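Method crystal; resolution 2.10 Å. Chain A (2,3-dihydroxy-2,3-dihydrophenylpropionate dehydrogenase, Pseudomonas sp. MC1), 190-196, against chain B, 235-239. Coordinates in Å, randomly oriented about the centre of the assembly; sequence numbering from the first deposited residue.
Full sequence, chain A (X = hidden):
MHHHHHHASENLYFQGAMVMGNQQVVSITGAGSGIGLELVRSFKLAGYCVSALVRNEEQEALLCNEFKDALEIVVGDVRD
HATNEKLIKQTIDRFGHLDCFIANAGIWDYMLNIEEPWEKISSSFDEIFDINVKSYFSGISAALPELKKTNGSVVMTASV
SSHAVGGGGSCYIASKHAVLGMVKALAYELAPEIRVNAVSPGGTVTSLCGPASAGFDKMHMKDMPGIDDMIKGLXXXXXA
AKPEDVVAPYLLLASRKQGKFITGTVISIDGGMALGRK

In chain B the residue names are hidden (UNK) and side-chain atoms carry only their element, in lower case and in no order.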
# COMPACT_ATOMS: atom_id res chain seq x y z
N LEU A 190 -1.75 20.92 4.59
CA LEU A 190 -2.59 21.72 5.47
C LEU A 190 -2.33 21.51 6.95
O LEU A 190 -2.79 22.31 7.75
CB LEU A 190 -4.07 21.43 5.18
CG LEU A 190 -4.42 21.87 3.76
CD1 LEU A 190 -5.85 21.48 3.45
CD2 LEU A 190 -4.19 23.38 3.59
N ALA A 191 -1.62 20.46 7.34
CA ALA A 191 -1.20 20.29 8.74
C ALA A 191 -0.27 21.43 9.14
O ALA A 191 0.43 21.98 8.30
CB ALA A 191 -0.49 18.95 8.92
N PRO A 192 -0.25 21.79 10.43
CA PRO A 192 -0.98 21.24 11.57
C PRO A 192 -2.41 21.76 11.68
O PRO A 192 -3.14 21.29 12.54
CB PRO A 192 -0.17 21.73 12.77
CG PRO A 192 0.35 23.05 12.30
CD PRO A 192 0.67 22.87 10.84
N GLU A 193 -2.81 22.70 10.82
CA GLU A 193 -4.04 23.45 11.06
C GLU A 193 -5.30 22.65 10.75
O GLU A 193 -6.28 22.70 11.51
CB GLU A 193 -4.02 24.75 10.25
CG GLU A 193 -4.70 25.88 10.99
CD GLU A 193 -4.76 27.20 10.23
OE1 GLU A 193 -4.24 27.24 9.07
OE2 GLU A 193 -5.34 28.17 10.80
N ILE A 194 -5.32 21.94 9.64
CA ILE A 194 -6.51 21.29 9.11
C ILE A 194 -6.20 19.81 8.89
O ILE A 194 -5.20 19.47 8.26
CB ILE A 194 -6.96 21.96 7.80
CG1 ILE A 194 -7.32 23.42 8.07
CG2 ILE A 194 -8.10 21.21 7.15
CD1 ILE A 194 -7.72 24.19 6.86
N ARG A 195 -7.05 18.94 9.41
CA ARG A 195 -6.89 17.51 9.23
C ARG A 195 -7.66 17.06 7.99
O ARG A 195 -8.79 17.50 7.74
CB ARG A 195 -7.36 16.73 10.46
CG ARG A 195 -6.54 17.00 11.73
CD ARG A 195 -7.12 16.25 12.97
NE ARG A 195 -8.53 16.58 13.21
CZ ARG A 195 -9.56 15.79 12.91
NH1 ARG A 195 -9.35 14.60 12.38
NH2 ARG A 195 -10.81 16.20 13.12
N VAL A 196 -7.06 16.16 7.22
CA VAL A 196 -7.68 15.69 5.99
C VAL A 196 -7.66 14.17 6.00
O VAL A 196 -6.60 13.56 6.17
CB VAL A 196 -6.97 16.25 4.74
CG1 VAL A 196 -7.75 15.90 3.54
CG2 VAL A 196 -6.82 17.79 4.84
N UNK B 235 5.24 15.64 15.07
CA UNK B 235 4.46 15.01 14.02
C UNK B 235 4.02 16.13 13.08
O UNK B 235 4.16 17.30 13.43
c UNK B 235 3.69 13.23 15.63
o UNK B 235 2.33 15.18 15.20
c UNK B 235 3.25 14.26 14.59
N UNK B 236 3.50 15.82 11.88
CA UNK B 236 2.89 16.91 11.07
C UNK B 236 1.80 17.68 11.81
O UNK B 236 1.68 18.89 11.60
c UNK B 236 2.34 16.16 9.85
c UNK B 236 3.22 14.96 9.72
c UNK B 236 3.56 14.55 11.13
N UNK B 237 1.01 17.04 12.67
CA UNK B 237 -0.01 17.77 13.42
C UNK B 237 0.56 18.58 14.58
O UNK B 237 -0.19 19.25 15.28
c UNK B 237 -2.07 16.31 12.85
c UNK B 237 -3.21 15.55 13.49
c UNK B 237 -2.60 17.42 11.95
c UNK B 237 -1.11 16.83 13.93
N UNK B 238 1.87 18.50 14.80
CA UNK B 238 2.53 19.45 15.66
C UNK B 238 2.57 19.09 17.12
O UNK B 238 2.99 19.93 17.93
N UNK B 239 2.15 17.89 17.50
CA UNK B 239 2.17 17.55 18.91
C UNK B 239 2.24 16.04 19.04
O UNK B 239 1.96 15.30 18.09
c UNK B 239 0.95 18.10 19.65
c UNK B 239 -0.33 17.38 19.36
c UNK B 239 -2.27 17.01 17.97
c UNK B 239 -0.82 16.43 20.25
c UNK B 239 -1.07 17.67 18.23
c UNK B 239 -2.75 16.06 18.85
c UNK B 239 -2.02 15.76 20.00

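At position 235 of chain B the side chain has three atoms: one carbon that carries an oxygen and a second carbon. None of them touches the chain A stretch. A branch of that kind at CB is threonine, since valine has the same fork without oxygen and serine lacks the second carbon. Thr B235 works inside its own loop instead, with chi1 in the p well and OG1 donating a hydrogen bond to the backbone O of position 239 at 2.9 Å. Its own carbonyl O accepts from the backbone N of position 238, also at 2.9 Å, which closes a type I turn.

Position 236 has three side-chain carbons that close a ring onto the backbone nitrogen. CB lies 4.1 Å from CB of Ala A191, an apolar contact, while the backbone O comes closer, 3.4 Å from the same CB of Ala A191 and 3.5 Å from CA of Pro A192. Neither of these is a hydrogen bond; the carbonyl simply packs against carbon. The closed ring makes the residue proline, and the phi of -55° at Pro B236 suits the first corner of the turn.

Position 237 carries four carbons, forked at the second. One terminal carbon of the fork lies 4.0 Å from CB of Ala A191 and 4.0 Å from CG of Arg A195; the backbone contributes as well, O sitting 3.5 Å from CB of Pro A192. The fork one atom beyond CB separates leucine from isoleucine, which would branch at CB itself, and the lack of oxygen or nitrogen excludes aspartate and asparagine, which fork at the same place. Leu B237 is the residue most covered by chain A, giving up 83 Å². Its CA-to-CB bond points away from chain A, yet with chi1 m and chi2 t the end of the side chain comes nearer, and CD2 is the carbon that makes both contacts.

At position 238 no side-chain atom exists. An ideal CB would point toward chain A and lie 3.5 Å from CB of Pro A192, a crowded separation for two carbons. The residue is glycine, which the phi of 88° favours by itself.

Position 239 shows one carbon followed by a ring of six carbons with no oxygen, and the ring does not reach the chain A stretch. It is phenylalanine rather than tyrosine. The part of Phe B239 in this segment is the backbone O that receives the threonine hydroxyl.

The contact works by shape, burying 239 Å² in all without a hydrogen bond across the stretches. On chain A, a cis peptide joins Ala A191 to Pro A192 just after a helix, and Ala A191 turns its small CB toward the turn. The CA atoms of Pro A192 and Leu B237 are the nearest CA pair, 4.1 Å apart, so the backbones themselves pack closely. The aliphatic part of Arg A195 meets the leucine while NH1 and NH2 are satisfied elsewhere in the structure. The rule to read is a compact, internally bonded turn set against a small residue, a proline ring and the aliphatic stem of an arginine.

Chain B (235-239) TPLGF
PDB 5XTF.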